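Local coordinates for protein beta-glucoside kinase (Listeria monocytogenes, PDB 4HTL) that catalyses the ATP-dependent phosphorylation of cellobiose to cellobiose-6'-phosphate and may also regulate transcription of the cellobiose-PTS operon, at residues E202-A205 with N206-A209; S214-L217 with I218-Y222; M180-L183 with R184-A188. All coordinates share one frame; numbering follows the deposited sequence.

Contact 1: E202-A205 with N206-A209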
loop_
_atom_site.group_PDB
_atom_site.type_symbol
_atom_site.label_atom_id
_atom_site.label_comp_id
_atom_site.label_asym_id
_atom_site.label_seq_id
_atom_site.Cartn_x
_atom_site.Cartn_y
_atom_site.Cartn_z
ATOM N N GLU A 202 28.236 -12.298 13.156
ATOM C CA GLU A 202 28.412 -13.434 14.104
ATOM C C GLU A 202 27.122 -14.177 14.332
ATOM O O GLU A 202 27.117 -15.385 14.489
ATOM C CB GLU A 202 29.021 -13.018 15.436
ATOM C CG GLU A 202 28.127 -12.478 16.507
ATOM C CD GLU A 202 28.928 -12.056 17.720
ATOM O OE1 GLU A 202 29.212 -10.847 17.845
ATOM O OE2 GLU A 202 29.298 -12.934 18.535
ATOM N N ILE A 203 26.017 -13.443 14.337
ATOM C CA ILE A 203 24.701 -14.089 14.490
ATOM C C ILE A 203 24.461 -15.048 13.307
ATOM O O ILE A 203 24.077 -16.166 13.499
ATOM C CB ILE A 203 23.543 -13.094 14.642
ATOM C CG1 ILE A 203 23.746 -12.179 15.865
ATOM C CG2 ILE A 203 22.192 -13.824 14.736
ATOM C CD1 ILE A 203 22.860 -10.950 15.893
ATOM N N PHE A 204 24.686 -14.596 12.079
ATOM C CA PHE A 204 24.547 -15.471 10.932
ATOM C C PHE A 204 25.545 -16.614 10.901
ATOM O O PHE A 204 25.211 -17.692 10.391
ATOM C CB PHE A 204 24.647 -14.673 9.631
ATOM C CG PHE A 204 23.334 -14.016 9.232
ATOM C CD1 PHE A 204 22.291 -14.790 8.764
ATOM C CD2 PHE A 204 23.138 -12.657 9.377
ATOM C CE1 PHE A 204 21.074 -14.235 8.429
ATOM C CE2 PHE A 204 21.940 -12.071 9.011
ATOM C CZ PHE A 204 20.907 -12.862 8.528
ATOM N N ALA A 205 26.773 -16.365 11.354
ATOM C CA ALA A 205 27.757 -17.429 11.441
ATOM C C ALA A 205 27.296 -18.500 12.422
ATOM O O ALA A 205 27.351 -19.703 12.134
ATOM C CB ALA A 205 29.157 -16.877 11.812
ATOM N N ASN A 206 26.772 -18.073 13.562
ATOM C CA ASN A 206 26.235 -19.023 14.516
ATOM C C ASN A 206 25.026 -19.755 13.953
ATOM O O ASN A 206 24.883 -20.936 14.125
ATOM C CB ASN A 206 25.898 -18.341 15.822
ATOM C CG ASN A 206 27.119 -17.835 16.519
ATOM O OD1 ASN A 206 28.207 -18.332 16.289
ATOM N ND2 ASN A 206 26.951 -16.846 17.369
ATOM N N TYR A 207 24.186 -19.042 13.225
ATOM C CA TYR A 207 23.062 -19.663 12.523
ATOM C C TYR A 207 23.546 -20.787 11.583
ATOM O O TYR A 207 23.014 -21.897 11.575
ATOM C CB TYR A 207 22.345 -18.558 11.719
ATOM C CG TYR A 207 21.243 -19.029 10.806
ATOM C CD1 TYR A 207 20.027 -19.453 11.323
ATOM C CD2 TYR A 207 21.372 -18.980 9.419
ATOM C CE1 TYR A 207 19.025 -19.913 10.509
ATOM C CE2 TYR A 207 20.354 -19.425 8.589
ATOM C CZ TYR A 207 19.175 -19.867 9.125
ATOM O OH TYR A 207 18.128 -20.318 8.332
ATOM N N ASP A 208 24.551 -20.471 10.753
ATOM C CA ASP A 208 25.086 -21.444 9.798
ATOM C C ASP A 208 25.733 -22.644 10.487
ATOM O O ASP A 208 25.798 -23.748 9.894
ATOM C CB ASP A 208 26.087 -20.779 8.867
ATOM C CG ASP A 208 25.436 -19.862 7.877
ATOM O OD1 ASP A 208 24.234 -20.005 7.593
ATOM O OD2 ASP A 208 26.124 -18.965 7.414
ATOM N N ALA A 209 26.169 -22.444 11.742
ATOM C CA ALA A 209 26.710 -23.525 12.584
ATOM C C ALA A 209 25.622 -24.209 13.455
ATOM O O ALA A 209 25.928 -24.992 14.379
ATOM C CB ALA A 209 27.847 -22.986 13.440
HETATM O O HOH W 1 29.119 -15.552 18.645
#

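Contact 2: S214-L217 with I218-Y222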
loop_
_atom_site.group_PDB
_atom_site.type_symbol
_atom_site.label_atom_id
_atom_site.label_comp_id
_atom_site.label_asym_id
_atom_site.label_seq_id
_atom_site.Cartn_x
_atom_site.Cartn_y
_atom_site.Cartn_z
ATOM N N SER A 214 20.519 -18.689 17.756
ATOM C CA SER A 214 20.637 -17.984 16.507
ATOM C C SER A 214 19.588 -18.401 15.488
ATOM O O SER A 214 19.035 -17.541 14.764
ATOM C CB SER A 214 22.032 -18.163 15.958
ATOM O OG SER A 214 23.003 -17.667 16.901
ATOM N N GLU A 215 19.354 -19.707 15.389
ATOM C CA GLU A 215 18.299 -20.217 14.548
ATOM C C GLU A 215 16.975 -19.538 14.822
ATOM O O GLU A 215 16.273 -19.128 13.883
ATOM C CB GLU A 215 18.172 -21.727 14.601
ATOM C CG GLU A 215 19.308 -22.420 13.893
ATOM C CD GLU A 215 19.329 -23.930 14.082
ATOM O OE1 GLU A 215 18.692 -24.451 15.032
ATOM O OE2 GLU A 215 19.981 -24.608 13.255
ATOM N N ARG A 216 16.605 -19.411 16.091
ATOM C CA ARG A 216 15.328 -18.804 16.393
ATOM C C ARG A 216 15.324 -17.345 15.967
ATOM O O ARG A 216 14.353 -16.859 15.388
ATOM C CB ARG A 216 14.968 -18.963 17.885
ATOM C CG ARG A 216 13.598 -18.377 18.230
ATOM C CD ARG A 216 13.184 -18.671 19.675
ATOM N NE ARG A 216 11.911 -18.039 19.931
ATOM C CZ ARG A 216 10.729 -18.480 19.493
ATOM N NH1 ARG A 216 10.610 -19.642 18.866
ATOM N NH2 ARG A 216 9.638 -17.767 19.727
ATOM N N LEU A 217 16.393 -16.631 16.264
ATOM C CA LEU A 217 16.430 -15.203 15.922
ATOM C C LEU A 217 16.274 -14.975 14.420
ATOM O O LEU A 217 15.480 -14.118 13.957
ATOM C CB LEU A 217 17.704 -14.543 16.434
ATOM C CG LEU A 217 17.996 -14.491 17.896
ATOM C CD1 LEU A 217 19.176 -13.507 18.137
ATOM C CD2 LEU A 217 16.790 -14.277 18.790
ATOM N N ILE A 218 16.987 -15.767 13.641
ATOM C CA ILE A 218 16.973 -15.607 12.198
ATOM C C ILE A 218 15.631 -16.034 11.613
ATOM O O ILE A 218 15.068 -15.342 10.734
ATOM C CB ILE A 218 18.170 -16.343 11.492
ATOM C CG1 ILE A 218 19.526 -15.714 11.958
ATOM C CG2 ILE A 218 17.972 -16.316 9.962
ATOM C CD1 ILE A 218 19.668 -14.211 11.758
ATOM N N THR A 219 15.110 -17.133 12.133
ATOM C CA THR A 219 13.793 -17.626 11.707
ATOM C C THR A 219 12.692 -16.578 11.940
ATOM O O THR A 219 11.864 -16.316 11.049
ATOM C CB THR A 219 13.452 -18.980 12.334
ATOM O OG1 THR A 219 14.474 -19.929 11.995
ATOM C CG2 THR A 219 12.089 -19.520 11.838
ATOM N N GLU A 220 12.709 -15.976 13.121
ATOM C CA GLU A 220 11.717 -14.950 13.470
ATOM C C GLU A 220 11.885 -13.703 12.595
ATOM O O GLU A 220 10.906 -13.105 12.200
ATOM C CB GLU A 220 11.759 -14.598 14.942
ATOM C CG GLU A 220 11.395 -15.788 15.814
ATOM C CD GLU A 220 9.912 -16.108 15.811
ATOM O OE1 GLU A 220 9.155 -15.203 16.145
ATOM O OE2 GLU A 220 9.507 -17.241 15.503
ATOM N N PHE A 221 13.135 -13.295 12.353
ATOM C CA PHE A 221 13.449 -12.191 11.446
ATOM C C PHE A 221 12.842 -12.449 10.066
ATOM O O PHE A 221 12.139 -11.601 9.492
ATOM C CB PHE A 221 14.982 -12.023 11.419
ATOM C CG PHE A 221 15.497 -10.974 10.452
ATOM C CD1 PHE A 221 15.290 -9.616 10.665
ATOM C CD2 PHE A 221 16.313 -11.345 9.422
ATOM C CE1 PHE A 221 15.815 -8.671 9.814
ATOM C CE2 PHE A 221 16.862 -10.413 8.569
ATOM C CZ PHE A 221 16.615 -9.062 8.763
ATOM N N TYR A 222 13.082 -13.630 9.509
ATOM C CA TYR A 222 12.573 -13.918 8.178
ATOM C C TYR A 222 11.050 -13.977 8.160
ATOM O O TYR A 222 10.407 -13.510 7.210
ATOM C CB TYR A 222 13.178 -15.211 7.636
ATOM C CG TYR A 222 14.622 -15.069 7.172
ATOM C CD1 TYR A 222 15.053 -13.942 6.502
ATOM C CD2 TYR A 222 15.496 -16.119 7.226
ATOM C CE1 TYR A 222 16.344 -13.802 6.044
ATOM C CE2 TYR A 222 16.803 -16.001 6.726
ATOM C CZ TYR A 222 17.219 -14.849 6.163
ATOM O OH TYR A 222 18.510 -14.787 5.690
#

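Contact 3: M180-L183 with R184-A188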
loop_
_atom_site.group_PDB
_atom_site.type_symbol
_atom_site.label_atom_id
_atom_site.label_comp_id
_atom_site.label_asym_id
_atom_site.label_seq_id
_atom_site.Cartn_x
_atom_site.Cartn_y
_atom_site.Cartn_z
HETATM N N MSE A 180 18.082 -5.442 11.386
HETATM C CA MSE A 180 19.415 -5.917 11.788
HETATM C C MSE A 180 19.778 -5.467 13.230
HETATM O O MSE A 180 20.423 -6.216 13.985
HETATM C CB MSE A 180 20.445 -5.434 10.801
HETATM C CG MSE A 180 20.200 -5.970 9.344
HETATM SE SE MSE A 180 20.380 -7.901 9.064
HETATM C CE MSE A 180 22.310 -7.904 9.034
ATOM N N LEU A 181 19.358 -4.253 13.602
ATOM C CA LEU A 181 19.517 -3.752 14.965
ATOM C C LEU A 181 18.758 -4.596 15.987
ATOM O O LEU A 181 19.317 -4.956 17.026
ATOM C CB LEU A 181 19.106 -2.293 15.086
ATOM C CG LEU A 181 19.197 -1.645 16.489
ATOM C CD1 LEU A 181 20.591 -1.782 17.151
ATOM C CD2 LEU A 181 18.736 -0.178 16.388
ATOM N N VAL A 182 17.506 -4.949 15.684
ATOM C CA VAL A 182 16.715 -5.758 16.586
ATOM C C VAL A 182 17.413 -7.119 16.768
ATOM O O VAL A 182 17.452 -7.648 17.885
ATOM C CB VAL A 182 15.252 -5.915 16.079
ATOM C CG1 VAL A 182 14.554 -7.052 16.827
ATOM C CG2 VAL A 182 14.536 -4.591 16.205
ATOM N N LEU A 183 17.932 -7.704 15.678
ATOM C CA LEU A 183 18.646 -8.962 15.795
ATOM C C LEU A 183 19.792 -8.897 16.779
ATOM O O LEU A 183 19.932 -9.797 17.642
ATOM C CB LEU A 183 19.178 -9.427 14.440
ATOM C CG LEU A 183 18.231 -10.156 13.496
ATOM C CD1 LEU A 183 18.945 -10.348 12.144
ATOM C CD2 LEU A 183 17.761 -11.516 14.065
ATOM N N ARG A 184 20.577 -7.841 16.688
ATOM C CA ARG A 184 21.712 -7.646 17.606
ATOM C C ARG A 184 21.225 -7.442 19.044
ATOM O O ARG A 184 21.774 -8.030 19.978
ATOM C CB ARG A 184 22.606 -6.495 17.140
ATOM C CG ARG A 184 23.287 -6.793 15.806
ATOM C CD ARG A 184 23.991 -5.566 15.263
ATOM N NE ARG A 184 24.899 -5.055 16.287
ATOM C CZ ARG A 184 24.822 -3.870 16.891
ATOM N NH1 ARG A 184 23.930 -2.952 16.525
ATOM N NH2 ARG A 184 25.714 -3.569 17.837
ATOM N N ARG A 185 20.177 -6.640 19.214
ATOM C CA ARG A 185 19.563 -6.435 20.535
ATOM C C ARG A 185 19.071 -7.735 21.139
ATOM O O ARG A 185 19.314 -8.008 22.308
ATOM C CB ARG A 185 18.427 -5.445 20.449
ATOM C CG ARG A 185 18.938 -4.036 20.269
ATOM C CD ARG A 185 17.840 -2.973 20.318
ATOM N NE ARG A 185 16.917 -3.173 21.444
ATOM C CZ ARG A 185 15.590 -3.268 21.332
ATOM N NH1 ARG A 185 14.994 -3.145 20.142
ATOM N NH2 ARG A 185 14.839 -3.474 22.415
ATOM N N GLN A 186 18.375 -8.547 20.345
ATOM C CA GLN A 186 17.895 -9.802 20.835
ATOM C C GLN A 186 19.041 -10.738 21.218
ATOM O O GLN A 186 18.985 -11.413 22.242
ATOM C CB GLN A 186 17.027 -10.494 19.788
ATOM C CG GLN A 186 15.716 -9.787 19.516
ATOM C CD GLN A 186 14.974 -10.259 18.264
ATOM O OE1 GLN A 186 15.566 -10.889 17.380
ATOM N NE2 GLN A 186 13.651 -9.942 18.182
ATOM N N TYR A 187 20.051 -10.821 20.359
ATOM C CA TYR A 187 21.219 -11.645 20.662
ATOM C C TYR A 187 21.912 -11.221 21.943
ATOM O O TYR A 187 22.299 -12.085 22.759
ATOM C CB TYR A 187 22.192 -11.643 19.491
ATOM C CG TYR A 187 23.170 -12.820 19.553
ATOM C CD1 TYR A 187 22.728 -14.127 19.357
ATOM C CD2 TYR A 187 24.524 -12.611 19.780
ATOM C CE1 TYR A 187 23.594 -15.192 19.427
ATOM C CE2 TYR A 187 25.404 -13.671 19.826
ATOM C CZ TYR A 187 24.926 -14.964 19.653
ATOM O OH TYR A 187 25.791 -16.019 19.687
ATOM N N ALA A 188 22.055 -9.911 22.153
ATOM C CA ALA A 188 22.589 -9.405 23.425
ATOM C C ALA A 188 21.761 -9.884 24.629
ATOM O O ALA A 188 22.311 -10.388 25.628
ATOM C CB ALA A 188 22.652 -7.889 23.391
#

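Contact 1: E202-A205 with N206-A209
The C-terminal turns of the short helix 200-208, in the ROK-family sugar kinase fold, bring E202 and N206 together on one face and F204 and Y207 on another. E202 and N206 are one turn apart and meet through water 1 in one of two conformers of N206, so the bridge is to that extent uncertain. The water donates to E202 OE2 at 2.6 Å and accepts from N206 ND2 at 2.8 Å; a carboxylate and an amide, acceptor and donor, suit its two ends. In this conformer N206 turns CG back beside its own backbone N (chi1 -66°), which lays the amide over the preceding turn, with CG 3.2 Å from E202 O. E202 OE2 also forms a salt bridge with R193, which probably favours its charged form.

On the other face F204 CD1 approaches Y207 CD2 obliquely, at 4.3 Å, and the two large rings fill the space against helix 212-236. D208, near the helix end, sends its carboxylate to R250 in a salt bridge through OD1.

The main chain keeps the i to i+4 pattern to the last turn. Y207 N bonds to I203 O at 2.9 Å, whereas A209, the first residue to leave helical angles, still gives its N-H to A205 O at 3.0 Å, but with the N-H...O angle bent to 138°.

Contact 2: S214-L217 with I218-Y222
R216 and E220, one turn apart on helix 212-236, run alongside each other in the same direction, and in one of the two conformers of R216 their flat ends stack with planes 16° apart. In this provisional arrangement E220 CD sits 4.2 Å above one face of the R216 guanidinium, displaced from its centre. This is an attraction of charges without a directed bond: R216 NH2 is 4.3 Å from E220 OE2, which is above the guanidinium and receives none of its N-H bonds. The chains reach this pose differently. R216 leaves the backbone with CG anti to N (chi1 -178°) and stays extended to NE, while E220 bends at chi2 (-75°) to bring its carboxylate over the guanidinium. Long, flexible charged residues suit this outer side of the helix; E220 also has a weak, long ion pair with R163 of the second subunit.

T219 turns its polar branch inward to the backbone. With OG1 beside its own N, the hydroxyl donates to E215 O at 2.7 Å, from above the carbonyl plane. T219 N reaches the same oxygen from the opposite face at 2.9 Å. Two donors thus grip one carbonyl, and a beta-hydroxyl finds its partner within its own helix.

The other side is apolar or buried. S214 is small enough to fit beside N206 and Y187, and its OG bonds to D211. I218 packs on F204 and Y207 of helix 200-208, L217 on L183 and Y187 of helix 180-191, and Y222 on helix 253-261, so three helices cover this stretch of helix 212-236.

Contact 3: M180-L183 with R184-A188
The first turns of helix 180-191 in this ROK kinase bring L181 and V182 against the side chains of R184, R185 and Q186 that follow. The backbone bonds are regular i to i+4 pairs: V182 O takes the N-H of Q186 at 2.8 Å, while R184 N reaches M180 O, of a selenomethionine, at a longer 3.2 Å.

Apolar contacts use the carbon parts of polar chains. L181, with CG anti to its N (chi1 179°), sends CD1 forward along the helix to R185 CG at 4.2 Å. A long arginine suits this position because its methylenes can cover a leucine while the charged end continues outward. R184 instead lays its guanidinium nitrogen NH1 near the same methyl, 3.6 Å from L181 CD1 and oblique to it, and its NE donates to I198 O.

Buried L183, a branched aliphatic chain, packs on F221 of helix 212-236, and its CD2 also lies 4.0 Å from Q186 OE1.

Polar and apolar groups meet most closely where Q186 lies across V182. Its extended chain crosses the valine at an angle, putting the amide against one methyl: V182 CG1 is 3.5 Å from Q186 CD and 3.3 Å from Q186 NE2.

Contact 3, contact 1 and contact 2 follow one another along the chain, on helices 180-191, 200-208 and 212-236, all belonging to the ROK kinase fold. Their centres form a compact triangle: contact 1 is about 11 Å from contact 2 and 13 Å from contact 3, and contacts 2 and 3 are about 11 Å apart. Each pair also touches. I203 CD1 meets Y187 CB at 3.7 Å, F204 CE1 meets I218 CD1 at 3.6 Å, and L217 CD1 lies 3.6 Å from Y187 N. Three consecutive helices thus pack against one another in one cluster; the side chain of L181 is about 11 Å from that of T14, an ATP-binding residue by similarity.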